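Local coordinates for fructose-2,6-bisphosphatase TIGAR B (Danio rerio, PDB 3E9D), which probably hydrolyses fructose-2,6-bisphosphate to fructose 6-phosphate and phosphate, thereby lowering glycolytic flux and diverting sugar into the pentose phosphate pathway, at residues A5-H11 against H177-H183; A41-Y45 against R246-L250; V54-N58 against M81-L87; R188-R192 against V211-C215; I220-F225 against I239-N245. All coordinates share one frame; numbering follows the deposited sequence.

Interaction 1: A5-H11 against H177-H183; sequences ALTIVRH and HALMVSH. With PO4 (phosphate ion), chain C; PO4 (phosphate ion), chain D.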
# COMPACT_ATOMS: atom_id res chain seq x y z
N ALA A 5 -4.76 10.92 -5.41
CA ALA A 5 -3.80 9.87 -5.70
C ALA A 5 -3.44 9.15 -4.41
O ALA A 5 -3.39 9.77 -3.33
CB ALA A 5 -2.54 10.46 -6.34
N LEU A 6 -3.20 7.85 -4.52
CA LEU A 6 -2.72 7.07 -3.40
C LEU A 6 -1.44 6.34 -3.82
O LEU A 6 -1.49 5.48 -4.71
CB LEU A 6 -3.77 6.05 -2.94
CG LEU A 6 -3.29 5.11 -1.84
CD1 LEU A 6 -3.11 5.88 -0.53
CD2 LEU A 6 -4.26 3.93 -1.62
N THR A 7 -0.32 6.68 -3.18
CA THR A 7 0.94 5.97 -3.43
C THR A 7 1.17 5.00 -2.30
O THR A 7 1.08 5.37 -1.13
CB THR A 7 2.13 6.95 -3.52
OG1 THR A 7 1.93 7.81 -4.65
CG2 THR A 7 3.47 6.20 -3.66
N ILE A 8 1.46 3.75 -2.66
CA ILE A 8 1.56 2.68 -1.68
C ILE A 8 2.97 2.10 -1.72
O ILE A 8 3.45 1.69 -2.80
CB ILE A 8 0.57 1.54 -2.03
CG1 ILE A 8 -0.88 2.05 -2.04
CG2 ILE A 8 0.75 0.35 -1.02
CD1 ILE A 8 -1.91 1.03 -2.64
N VAL A 9 3.63 2.04 -0.57
CA VAL A 9 5.01 1.59 -0.50
C VAL A 9 5.16 0.49 0.55
O VAL A 9 4.69 0.66 1.68
CB VAL A 9 5.98 2.78 -0.17
CG1 VAL A 9 7.47 2.33 -0.21
CG2 VAL A 9 5.73 3.97 -1.11
N ARG A 10 5.78 -0.63 0.19
CA ARG A 10 6.16 -1.62 1.21
C ARG A 10 7.41 -1.15 1.98
O ARG A 10 8.32 -0.54 1.41
CB ARG A 10 6.40 -2.99 0.55
CG ARG A 10 6.84 -4.08 1.57
CD ARG A 10 7.05 -5.45 0.90
NE ARG A 10 7.53 -6.41 1.88
CZ ARG A 10 8.39 -7.39 1.61
NH1 ARG A 10 8.88 -7.56 0.38
NH2 ARG A 10 8.77 -8.19 2.59
N HIS A 11 7.48 -1.46 3.27
CA HIS A 11 8.64 -1.09 4.10
C HIS A 11 9.96 -1.64 3.51
O HIS A 11 9.97 -2.63 2.76
CB HIS A 11 8.46 -1.62 5.54
CG HIS A 11 8.60 -3.11 5.63
ND1 HIS A 11 9.83 -3.72 5.72
CD2 HIS A 11 7.68 -4.10 5.54
CE1 HIS A 11 9.67 -5.03 5.71
NE2 HIS A 11 8.37 -5.29 5.59
N HIS A 177 -2.94 13.99 -2.52
CA HIS A 177 -2.07 12.82 -2.72
C HIS A 177 -1.67 12.22 -1.39
O HIS A 177 -0.93 12.85 -0.62
CB HIS A 177 -0.82 13.22 -3.51
CG HIS A 177 -0.08 12.06 -4.12
ND1 HIS A 177 0.60 12.17 -5.31
CD2 HIS A 177 0.08 10.78 -3.71
CE1 HIS A 177 1.15 11.00 -5.61
NE2 HIS A 177 0.85 10.14 -4.66
N ALA A 178 -2.17 11.01 -1.13
CA ALA A 178 -1.87 10.30 0.10
C ALA A 178 -0.74 9.30 -0.10
O ALA A 178 -0.64 8.68 -1.16
CB ALA A 178 -3.12 9.57 0.61
N LEU A 179 0.11 9.16 0.92
CA LEU A 179 1.14 8.11 0.96
C LEU A 179 0.73 7.06 1.97
O LEU A 179 0.28 7.40 3.06
CB LEU A 179 2.49 8.71 1.35
CG LEU A 179 3.68 7.76 1.57
CD1 LEU A 179 4.04 7.08 0.23
CD2 LEU A 179 4.90 8.56 2.12
N MET A 180 0.86 5.79 1.61
CA MET A 180 0.51 4.70 2.50
C MET A 180 1.75 3.82 2.57
O MET A 180 2.27 3.41 1.54
CB MET A 180 -0.71 3.93 1.95
CG MET A 180 -1.03 2.59 2.63
SD MET A 180 -2.36 1.66 1.74
CE MET A 180 -1.77 0.00 2.03
N VAL A 181 2.23 3.53 3.78
CA VAL A 181 3.41 2.67 3.95
C VAL A 181 3.00 1.44 4.76
O VAL A 181 2.50 1.58 5.88
CB VAL A 181 4.64 3.43 4.55
CG1 VAL A 181 5.87 2.50 4.64
CG2 VAL A 181 4.98 4.64 3.67
N SER A 182 3.21 0.26 4.19
CA SER A 182 2.66 -0.97 4.74
C SER A 182 3.55 -2.20 4.44
O SER A 182 4.78 -2.09 4.35
CB SER A 182 1.20 -1.16 4.24
OG SER A 182 0.53 -2.24 4.90
N HIS A 183 2.90 -3.35 4.28
CA HIS A 183 3.57 -4.63 4.31
C HIS A 183 3.15 -5.50 3.12
O HIS A 183 2.07 -5.31 2.57
CB HIS A 183 3.24 -5.32 5.63
CG HIS A 183 3.58 -4.50 6.83
ND1 HIS A 183 4.81 -4.57 7.44
CD2 HIS A 183 2.88 -3.55 7.49
CE1 HIS A 183 4.85 -3.71 8.45
NE2 HIS A 183 3.69 -3.08 8.50
P PO4 C . 6.51 -7.73 5.62
O1 PO4 C . 6.18 -7.02 6.91
O2 PO4 C . 6.20 -6.90 4.40
O3 PO4 C . 7.98 -8.07 5.57
O4 PO4 C . 5.75 -9.04 5.55
P PO4 D . 11.53 -10.04 0.55
O1 PO4 D . 10.45 -10.35 1.56
O2 PO4 D . 10.92 -9.22 -0.59
O3 PO4 D . 12.69 -9.27 1.18
O4 PO4 D . 12.09 -11.35 0.00
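H11 and H183 meet where their strands end, H11 CD2 lying 3.5 Å from H183 ND1, the side chains crossing at about a right angle and the ring planes turned 50° apart. A phosphate ion lies beyond H11 NE2 and H183 ND1. The H11 ring turns its NE2 edge to the ion, modelled too close for a simple contact, so this detail is doubtful; H11 is the residue phosphorylated during catalysis. H183, the probable transition-state stabiliser, gives ND1-H to phosphate O1 (2.9 Å), while its NE2 is held by S57. R10 stretches out with its chain extended from CG to NE; NE donates to O2 of the same ion (2.9 Å), and NH2 reaches its O3 as well as O1 of a second phosphate, so one guanidinium links both anions. This is the histidine phosphatase arrangement, with catalytic groups at the C-terminal ends of the parallel strands of a mixed sheet. Behind the pocket, strands 5-10 and 177-182 run side by side in register, from A178 N to A5 O (2.8 Å) through to H11 N on S182 O (3.0 Å). On one face I8 CG2 packs against M180 CE at 4.0 Å. On the other V9 CG2 rests 3.8 Å from L179 CD1. Farther back A5 CB stands over the H177 ring, 3.6 Å from its centroid, a CH-pi contact almost on the ring normal.

Interaction 2: A41-Y45 against R246-L250; sequences AAGRY and RKDHL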
# COMPACT_ATOMS: atom_id res chain seq x y z
N ALA A 41 16.45 5.59 -1.08
CA ALA A 41 16.30 5.58 -2.53
C ALA A 41 14.85 5.83 -2.94
O ALA A 41 14.60 6.56 -3.90
CB ALA A 41 16.83 4.23 -3.15
N ALA A 42 13.90 5.24 -2.20
CA ALA A 42 12.49 5.52 -2.46
C ALA A 42 12.17 6.97 -2.10
O ALA A 42 11.40 7.62 -2.79
CB ALA A 42 11.55 4.55 -1.68
N GLY A 43 12.78 7.48 -1.03
CA GLY A 43 12.55 8.88 -0.62
C GLY A 43 13.05 9.88 -1.66
O GLY A 43 12.35 10.86 -1.98
N ARG A 44 14.26 9.64 -2.16
CA ARG A 44 14.80 10.40 -3.30
C ARG A 44 13.91 10.31 -4.56
O ARG A 44 13.69 11.29 -5.24
CB ARG A 44 16.21 9.92 -3.63
CG ARG A 44 17.23 10.32 -2.57
CD ARG A 44 18.67 10.13 -3.10
NE ARG A 44 18.97 8.72 -3.35
CZ ARG A 44 19.41 7.86 -2.44
NH1 ARG A 44 19.60 8.24 -1.18
NH2 ARG A 44 19.67 6.62 -2.80
N TYR A 45 13.40 9.12 -4.85
CA TYR A 45 12.53 8.93 -6.02
C TYR A 45 11.24 9.75 -5.92
O TYR A 45 10.80 10.35 -6.91
CB TYR A 45 12.26 7.45 -6.22
CG TYR A 45 11.42 7.11 -7.43
CD1 TYR A 45 11.99 7.09 -8.71
CD2 TYR A 45 10.07 6.76 -7.29
CE1 TYR A 45 11.22 6.78 -9.83
CE2 TYR A 45 9.29 6.45 -8.40
CZ TYR A 45 9.88 6.46 -9.66
OH TYR A 45 9.13 6.13 -10.76
N ARG A 246 6.44 -1.05 -8.59
CA ARG A 246 7.54 -0.41 -9.29
C ARG A 246 8.79 -0.33 -8.38
O ARG A 246 8.69 0.03 -7.22
CB ARG A 246 7.12 0.98 -9.78
CG ARG A 246 8.23 1.75 -10.47
CD ARG A 246 7.77 3.10 -10.96
NE ARG A 246 6.82 3.02 -12.08
CZ ARG A 246 6.34 4.09 -12.72
NH1 ARG A 246 6.72 5.32 -12.35
NH2 ARG A 246 5.50 3.93 -13.74
N LYS A 247 9.95 -0.63 -8.95
CA LYS A 247 11.18 -0.64 -8.17
C LYS A 247 12.35 -0.07 -9.00
O LYS A 247 13.49 -0.50 -8.85
CB LYS A 247 11.47 -2.06 -7.65
CG LYS A 247 11.47 -3.13 -8.76
CD LYS A 247 12.08 -4.46 -8.31
CE LYS A 247 13.43 -4.26 -7.61
NZ LYS A 247 14.24 -5.53 -7.49
N ASP A 248 12.04 0.90 -9.85
CA ASP A 248 13.04 1.59 -10.67
C ASP A 248 14.12 2.23 -9.79
O ASP A 248 15.31 2.23 -10.15
CB ASP A 248 12.40 2.66 -11.55
CG ASP A 248 11.42 2.08 -12.58
OD1 ASP A 248 11.47 0.86 -12.83
OD2 ASP A 248 10.59 2.84 -13.15
N HIS A 249 13.70 2.76 -8.63
CA HIS A 249 14.62 3.37 -7.67
C HIS A 249 15.64 2.37 -7.08
O HIS A 249 16.63 2.78 -6.48
CB HIS A 249 13.85 4.03 -6.52
CG HIS A 249 13.07 3.06 -5.69
ND1 HIS A 249 11.85 2.56 -6.09
CD2 HIS A 249 13.32 2.51 -4.48
CE1 HIS A 249 11.38 1.74 -5.17
NE2 HIS A 249 12.26 1.68 -4.18
N LEU A 250 15.37 1.08 -7.19
CA LEU A 250 16.34 0.10 -6.74
C LEU A 250 17.26 -0.30 -7.90
O LEU A 250 18.26 -0.98 -7.67
CB LEU A 250 15.67 -1.11 -6.08
CG LEU A 250 14.75 -0.83 -4.86
CD1 LEU A 250 14.18 -2.12 -4.35
CD2 LEU A 250 15.50 -0.09 -3.74
O HOH W 1 10.64 5.52 -12.80
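Y45 leaves helix 33-45 toward the C-terminal segment, its CB packing 3.8 Å from H249 CB, with CG and CD1 touching that same carbon. Farther out, CZ passes the CD of R246, and the hydroxyl ends the side chain in a polar cluster. R246 NH1 donates to Y45 OH (3.0 Å), the guanidinium standing nearly upright to the ring, with planes 81° apart. The phenol in turn donates to a water at 2.6 Å from OH, which passes a hydrogen to D248 OD2. R246 has further partners: NH2 forms a salt bridge with D169, and NH1 also reaches L166 O. The receiving segment contains a type I beta turn, K247 to L250, following strand 233-246, and it presents H249 to the last turn of the helix. With chi1 at 64°, the imidazole is folded back over its own backbone and lies along A42, CD2 3.6 Å from A42 N. A42 CB makes an off-centre CH-pi contact with the ring, whose NE2 is hydrogen-bonded to T218. A41 CB lies against H249 O at 3.6 Å.

Interaction 3: V54-N58 against M81-L87; sequences VFVSN and MILDPLL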
# COMPACT_ATOMS: atom_id res chain seq x y z
N VAL A 54 -0.32 11.30 5.02
CA VAL A 54 0.56 10.14 5.14
C VAL A 54 0.02 9.16 6.21
O VAL A 54 -0.26 9.55 7.35
CB VAL A 54 2.01 10.53 5.49
CG1 VAL A 54 2.87 9.26 5.66
CG2 VAL A 54 2.62 11.45 4.45
N PHE A 55 -0.08 7.89 5.83
CA PHE A 55 -0.62 6.83 6.69
C PHE A 55 0.37 5.69 6.73
O PHE A 55 0.89 5.25 5.68
CB PHE A 55 -1.98 6.35 6.16
CG PHE A 55 -2.95 7.47 5.93
CD1 PHE A 55 -3.64 8.03 7.00
CD2 PHE A 55 -3.12 8.02 4.66
CE1 PHE A 55 -4.51 9.11 6.81
CE2 PHE A 55 -4.00 9.11 4.46
CZ PHE A 55 -4.69 9.65 5.54
N VAL A 56 0.66 5.20 7.93
CA VAL A 56 1.65 4.14 8.09
C VAL A 56 1.13 3.13 9.08
O VAL A 56 0.40 3.50 10.02
CB VAL A 56 2.98 4.71 8.66
CG1 VAL A 56 4.11 3.71 8.47
CG2 VAL A 56 3.34 6.04 7.98
N SER A 57 1.52 1.88 8.92
CA SER A 57 1.22 0.91 9.97
C SER A 57 1.95 1.27 11.28
O SER A 57 2.88 2.09 11.29
CB SER A 57 1.53 -0.52 9.52
OG SER A 57 2.81 -0.94 9.92
N ASN A 58 1.47 0.68 12.37
CA ASN A 58 2.05 0.82 13.70
C ASN A 58 3.40 0.10 13.88
O ASN A 58 4.00 0.19 14.94
CB ASN A 58 1.04 0.22 14.72
CG ASN A 58 0.75 -1.25 14.43
OD1 ASN A 58 0.28 -1.59 13.36
ND2 ASN A 58 1.05 -2.13 15.39
N MET A 81 2.46 12.39 9.96
CA MET A 81 2.41 10.96 9.75
C MET A 81 1.33 10.39 10.68
O MET A 81 1.43 10.53 11.89
CB MET A 81 3.78 10.38 10.06
CG MET A 81 3.98 8.95 9.71
SD MET A 81 5.66 8.36 10.09
CE MET A 81 6.61 9.49 9.11
N ILE A 82 0.29 9.76 10.13
CA ILE A 82 -0.77 9.12 10.92
C ILE A 82 -0.50 7.62 11.01
O ILE A 82 -0.44 6.93 9.99
CB ILE A 82 -2.19 9.34 10.28
CG1 ILE A 82 -2.50 10.82 10.05
CG2 ILE A 82 -3.30 8.65 11.09
CD1 ILE A 82 -2.59 11.64 11.29
N LEU A 83 -0.34 7.12 12.23
CA LEU A 83 -0.18 5.68 12.44
C LEU A 83 -1.55 5.03 12.44
O LEU A 83 -2.45 5.47 13.16
CB LEU A 83 0.54 5.42 13.77
CG LEU A 83 2.08 5.51 13.82
CD1 LEU A 83 2.68 6.58 12.92
CD2 LEU A 83 2.56 5.69 15.25
N ASP A 84 -1.74 4.01 11.60
CA ASP A 84 -3.00 3.30 11.59
C ASP A 84 -2.76 1.80 11.67
O ASP A 84 -2.27 1.20 10.72
CB ASP A 84 -3.86 3.65 10.35
CG ASP A 84 -5.32 3.15 10.48
OD1 ASP A 84 -5.59 2.21 11.29
OD2 ASP A 84 -6.21 3.69 9.76
N PRO A 85 -3.13 1.18 12.81
CA PRO A 85 -2.94 -0.25 13.00
C PRO A 85 -3.67 -1.10 11.95
O PRO A 85 -3.31 -2.26 11.76
CB PRO A 85 -3.54 -0.51 14.39
CG PRO A 85 -3.45 0.82 15.08
CD PRO A 85 -3.75 1.81 14.00
N LEU A 86 -4.67 -0.54 11.25
CA LEU A 86 -5.34 -1.31 10.20
C LEU A 86 -4.39 -1.66 9.04
O LEU A 86 -4.65 -2.59 8.29
CB LEU A 86 -6.59 -0.57 9.68
CG LEU A 86 -7.83 -0.48 10.59
CD1 LEU A 86 -8.85 0.57 10.03
CD2 LEU A 86 -8.50 -1.86 10.72
N LEU A 87 -3.28 -0.92 8.92
CA LEU A 87 -2.27 -1.21 7.89
C LEU A 87 -1.20 -2.26 8.26
O LEU A 87 -0.26 -2.47 7.47
CB LEU A 87 -1.55 0.08 7.47
CG LEU A 87 -2.43 1.21 6.92
CD1 LEU A 87 -1.56 2.44 6.59
CD2 LEU A 87 -3.19 0.72 5.66
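V56 has CG1 anti to its backbone N (chi1 -165°), which puts CG2 beside that N; M81 turns CG to the side opposite its own N (chi1 -171°), and with these torsions the two side chains cross. V56 CG2 and M81 CG are 3.4 Å apart, a close carbon-carbon approach. On the other face F55 swings its ring beside the backbone N (chi1 -52°) and runs alongside I82, CD1 lying 3.8 Å from I82 CB. The strands are the parallel pair of a right-handed beta-alpha-beta unit closed by helix 60-71. Backbone bonds stitch them together: I82 N to V54 O (2.8 Å), V56 N to I82 O, and D84 N to V56 O (2.7 Å). Beyond the strands D84 OD1 accepts from L86 N in an Asx turn, starting the 3-10 segment that brings L87 back. L87 CD1 lies 3.7 Å from V56 C, while L87 CB packs on S57 CB at 3.7 Å. N58 OD1 lies against P85 CA, buried without a polar partner, as is N58 N. L87 O is hydrogen-bonded to S182 OG, and S57 is the partner of the H183 imidazole; this contact is consistent with a second shell that keeps the imidazole in orientation.

Interaction 4: R188-R192 against V211-C215; sequences RISVR and VFSPC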
# COMPACT_ATOMS: atom_id res chain seq x y z
N ARG A 188 -0.52 -6.91 -1.07
CA ARG A 188 -0.92 -7.83 -2.13
C ARG A 188 -2.41 -8.09 -2.07
O ARG A 188 -3.10 -8.02 -3.09
CB ARG A 188 -0.16 -9.16 -2.04
CG ARG A 188 -0.18 -9.91 -3.37
CD ARG A 188 0.79 -11.10 -3.32
NE ARG A 188 0.88 -11.73 -4.64
CZ ARG A 188 1.50 -12.89 -4.86
NH1 ARG A 188 2.06 -13.55 -3.85
NH2 ARG A 188 1.54 -13.40 -6.10
N ILE A 189 -2.89 -8.38 -0.86
CA ILE A 189 -4.31 -8.62 -0.65
C ILE A 189 -5.13 -7.37 -1.01
O ILE A 189 -6.19 -7.47 -1.65
CB ILE A 189 -4.59 -9.15 0.79
CG1 ILE A 189 -4.02 -10.58 0.91
CG2 ILE A 189 -6.11 -9.13 1.11
CD1 ILE A 189 -3.74 -11.05 2.37
N SER A 190 -4.63 -6.20 -0.62
CA SER A 190 -5.31 -4.91 -0.87
C SER A 190 -5.39 -4.57 -2.35
O SER A 190 -6.45 -4.15 -2.84
CB SER A 190 -4.60 -3.78 -0.12
OG SER A 190 -4.63 -4.03 1.29
N VAL A 191 -4.28 -4.75 -3.07
CA VAL A 191 -4.26 -4.54 -4.51
C VAL A 191 -5.30 -5.42 -5.20
O VAL A 191 -6.05 -4.93 -6.07
CB VAL A 191 -2.83 -4.77 -5.11
CG1 VAL A 191 -2.88 -4.87 -6.62
CG2 VAL A 191 -1.88 -3.63 -4.70
N ARG A 192 -5.37 -6.69 -4.82
CA ARG A 192 -6.35 -7.59 -5.44
C ARG A 192 -7.80 -7.14 -5.14
O ARG A 192 -8.67 -7.24 -6.00
CB ARG A 192 -6.16 -9.06 -5.02
CG ARG A 192 -7.12 -10.02 -5.80
CD ARG A 192 -6.86 -11.51 -5.52
NE ARG A 192 -5.68 -12.03 -6.20
CZ ARG A 192 -5.65 -12.50 -7.45
NH1 ARG A 192 -6.74 -12.50 -8.21
NH2 ARG A 192 -4.50 -12.96 -7.95
N VAL A 211 0.39 -7.06 -12.05
CA VAL A 211 -0.61 -6.48 -11.12
C VAL A 211 -0.70 -7.29 -9.83
O VAL A 211 -0.74 -6.73 -8.74
CB VAL A 211 -2.02 -6.40 -11.77
CG1 VAL A 211 -3.04 -5.90 -10.76
CG2 VAL A 211 -1.98 -5.49 -12.98
N PHE A 212 -0.73 -8.61 -9.96
CA PHE A 212 -0.96 -9.49 -8.82
C PHE A 212 0.33 -10.08 -8.19
O PHE A 212 0.25 -10.96 -7.33
CB PHE A 212 -1.93 -10.61 -9.21
CG PHE A 212 -3.30 -10.12 -9.60
CD1 PHE A 212 -4.05 -9.30 -8.74
CD2 PHE A 212 -3.86 -10.47 -10.83
CE1 PHE A 212 -5.33 -8.84 -9.09
CE2 PHE A 212 -5.14 -10.00 -11.20
CZ PHE A 212 -5.88 -9.20 -10.33
N SER A 213 1.50 -9.57 -8.59
CA SER A 213 2.79 -10.08 -8.09
C SER A 213 3.07 -9.66 -6.64
O SER A 213 2.44 -8.72 -6.13
CB SER A 213 3.93 -9.63 -9.03
OG SER A 213 4.06 -8.22 -9.01
N PRO A 214 4.00 -10.37 -5.94
CA PRO A 214 4.36 -9.92 -4.59
C PRO A 214 5.16 -8.61 -4.66
O PRO A 214 5.92 -8.40 -5.62
CB PRO A 214 5.20 -11.07 -4.03
CG PRO A 214 5.68 -11.87 -5.22
CD PRO A 214 4.79 -11.53 -6.41
N CYS A 215 4.96 -7.70 -3.70
CA CYS A 215 5.65 -6.41 -3.72
C CYS A 215 7.05 -6.51 -3.12
O CYS A 215 7.21 -7.06 -2.03
CB CYS A 215 4.86 -5.35 -2.95
SG CYS A 215 5.55 -3.66 -3.21
O HOH W 2 -1.78 -13.34 -6.55
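R188 grips the carbonyl of F212 side-on with two nitrogens, NE at 2.9 Å and NH2 at 3.0 Å from F212 O, the oxygen lying in the guanidinium plane. Its extended chain carries the group along P214, whose N sits over one guanidinium face, offset toward the rim. F212 O takes a third hydrogen from a water 3.2 Å away. That water also accepts from R192 NH2 at 3.1 Å, so it bridges R192 NH2 and F212 O. R192 bends at chi3 (-76°) and lays its guanidinium flat on the F212 ring, with CZ 3.9 Å from the ring centroid and the planes 13° apart: a stacked cation-pi pair. V211 CG1 covers the opposite face of the ring, offset toward its rim. R192 NH1 forms a salt bridge with E196, one turn farther along. V191 CG1 lies 3.5 Å from V211 O and also meets V211 CG1. S213 OG bonds Q210 O at the end of the preceding helix. The arrangement clamps the exit of helix 208-211 onto the R188, V191 and R192 side of helix 184-197, while the loop beyond is tied through S213 O to N245 at the end of strand 233-246 and through C215 O to R10 at the end of strand 2-10.

Interaction 5: I220-F225 against I239-N245; sequences ISRFIF and IQGVFIN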
# COMPACT_ATOMS: atom_id res chain seq x y z
N ILE A 220 6.73 0.27 -5.17
CA ILE A 220 5.82 1.41 -5.15
C ILE A 220 4.66 1.18 -6.13
O ILE A 220 4.90 0.86 -7.31
CB ILE A 220 6.55 2.75 -5.53
CG1 ILE A 220 7.80 2.96 -4.66
CG2 ILE A 220 5.59 3.92 -5.41
CD1 ILE A 220 8.67 4.15 -5.09
N SER A 221 3.42 1.33 -5.63
CA SER A 221 2.22 1.25 -6.47
C SER A 221 1.43 2.55 -6.39
O SER A 221 1.56 3.30 -5.42
CB SER A 221 1.31 0.08 -6.04
OG SER A 221 2.06 -1.13 -5.94
N ARG A 222 0.57 2.79 -7.38
CA ARG A 222 -0.21 4.02 -7.42
C ARG A 222 -1.60 3.78 -8.00
O ARG A 222 -1.71 3.18 -9.08
CB ARG A 222 0.50 5.12 -8.23
CG ARG A 222 -0.21 6.52 -8.12
CD ARG A 222 0.37 7.63 -9.03
NE ARG A 222 1.75 8.11 -8.73
CZ ARG A 222 2.30 8.01 -7.54
NH1 ARG A 222 1.56 7.47 -6.61
NH2 ARG A 222 3.54 8.43 -7.28
N PHE A 223 -2.62 4.26 -7.29
CA PHE A 223 -4.00 4.27 -7.76
C PHE A 223 -4.52 5.70 -7.63
O PHE A 223 -4.11 6.43 -6.73
CB PHE A 223 -4.91 3.33 -6.92
CG PHE A 223 -4.61 1.87 -7.10
CD1 PHE A 223 -5.39 1.09 -7.96
CD2 PHE A 223 -3.55 1.26 -6.42
CE1 PHE A 223 -5.12 -0.27 -8.15
CE2 PHE A 223 -3.27 -0.11 -6.59
CZ PHE A 223 -4.07 -0.88 -7.47
N ILE A 224 -5.41 6.07 -8.54
CA ILE A 224 -6.16 7.31 -8.44
C ILE A 224 -7.62 6.97 -8.12
O ILE A 224 -8.25 6.16 -8.83
CB ILE A 224 -6.12 8.12 -9.78
CG1 ILE A 224 -4.69 8.17 -10.38
CG2 ILE A 224 -6.72 9.53 -9.57
CD1 ILE A 224 -3.62 8.75 -9.43
N PHE A 225 -8.14 7.59 -7.06
CA PHE A 225 -9.52 7.37 -6.62
C PHE A 225 -10.38 8.59 -6.92
O PHE A 225 -9.95 9.73 -6.73
CB PHE A 225 -9.57 7.16 -5.10
CG PHE A 225 -8.95 5.88 -4.64
CD1 PHE A 225 -9.77 4.79 -4.32
CD2 PHE A 225 -7.57 5.74 -4.50
CE1 PHE A 225 -9.22 3.58 -3.86
CE2 PHE A 225 -7.00 4.53 -4.07
CZ PHE A 225 -7.83 3.46 -3.74
N ILE A 239 -11.76 3.94 -9.76
CA ILE A 239 -10.43 3.59 -9.26
C ILE A 239 -9.57 3.31 -10.50
O ILE A 239 -9.92 2.47 -11.34
CB ILE A 239 -10.49 2.36 -8.31
CG1 ILE A 239 -11.47 2.63 -7.15
CG2 ILE A 239 -9.08 1.99 -7.80
CD1 ILE A 239 -11.81 1.42 -6.30
N GLN A 240 -8.48 4.05 -10.64
CA GLN A 240 -7.59 3.88 -11.78
C GLN A 240 -6.24 3.39 -11.28
O GLN A 240 -5.55 4.09 -10.53
CB GLN A 240 -7.42 5.20 -12.56
CG GLN A 240 -6.30 5.18 -13.65
CD GLN A 240 -6.73 4.50 -14.95
OE1 GLN A 240 -7.78 4.83 -15.50
NE2 GLN A 240 -5.93 3.55 -15.44
N GLY A 241 -5.86 2.19 -11.71
CA GLY A 241 -4.51 1.71 -11.47
C GLY A 241 -3.53 2.48 -12.35
O GLY A 241 -3.83 2.75 -13.50
N VAL A 242 -2.39 2.86 -11.80
CA VAL A 242 -1.36 3.56 -12.61
C VAL A 242 -0.13 2.67 -12.79
O VAL A 242 0.27 2.38 -13.92
CB VAL A 242 -0.99 4.95 -12.01
CG1 VAL A 242 0.02 5.70 -12.88
CG2 VAL A 242 -2.26 5.80 -11.77
N PHE A 243 0.47 2.22 -11.69
CA PHE A 243 1.57 1.26 -11.73
C PHE A 243 1.56 0.42 -10.46
O PHE A 243 0.99 0.85 -9.43
CB PHE A 243 2.94 1.93 -12.00
CG PHE A 243 3.30 3.07 -11.04
CD1 PHE A 243 3.85 2.80 -9.79
CD2 PHE A 243 3.10 4.41 -11.41
CE1 PHE A 243 4.22 3.83 -8.90
CE2 PHE A 243 3.46 5.47 -10.54
CZ PHE A 243 4.02 5.19 -9.29
N ILE A 244 2.14 -0.77 -10.54
CA ILE A 244 2.12 -1.73 -9.43
C ILE A 244 3.52 -2.29 -9.21
O ILE A 244 4.19 -2.71 -10.17
CB ILE A 244 1.16 -2.94 -9.71
CG1 ILE A 244 -0.26 -2.50 -10.08
CG2 ILE A 244 1.13 -3.94 -8.51
CD1 ILE A 244 -1.06 -1.94 -8.95
N ASN A 245 3.94 -2.28 -7.95
CA ASN A 245 5.23 -2.86 -7.51
C ASN A 245 6.45 -2.34 -8.28
O ASN A 245 7.38 -3.10 -8.59
CB ASN A 245 5.17 -4.39 -7.56
CG ASN A 245 4.13 -4.96 -6.61
OD1 ASN A 245 3.63 -4.26 -5.72
ND2 ASN A 245 3.81 -6.24 -6.79
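I220-F225 and I239-N245 run antiparallel as the two arms of a beta hairpin, their register broken by a classic beta bulge in which V242 and F243 both face R222. The I224 and Q240 backbones form a hydrogen-bonded pair, each N 2.8 Å from the other's O, and at the bulge R222 N reaches F243 O while V242 N reaches R222 O. F243 adopts chi1 54°, which tucks its ring back under R222: R222 CB stands over that ring, 3.8 Å from the centroid. The R222 guanidinium is tilted against the phenyl, the two planes 66° apart, with F243 CZ over one face; NH2 bonds A167 O. I220 O lies in the plane of the F243 ring, at its edge, and F243 CE1 touches I220 CG2. The opposite face of the hairpin is apolar. F223 spreads across the pair, with CD1 3.7 Å from G241 CA and 3.8 Å from I239 CG2, while its CZ meets I244 CD1 at 3.5 Å. I239 CG1 also lies along F225, next to F223 on this face. Where the chain turns its corner, N245 N donates almost straight to S221 OG, at 3.0 Å and 175°.

In the fold
Interactions 1, 3 and 5 all lie in one mixed sheet: 1 joins two of its central parallel strands, 3 adds the edge strand beyond the neighbouring 53-56, and 5 is the antiparallel hairpin on the far side. Interactions 1 and 5 are buried; 3 is only partly so, and touches 1 through S57 and L87, which support H183 and S182. Interactions 2 and 4 dock helices instead, relying on arginines, waters and a carbonyl or phenol acceptor where the others rely on backbone ladders. Interaction 2 is a surface contact whose segment 246-250 continues directly from interaction 5. Interaction 4, partly buried, reaches interaction 1 through C215 and R10, and interaction 5 through S213 and N245.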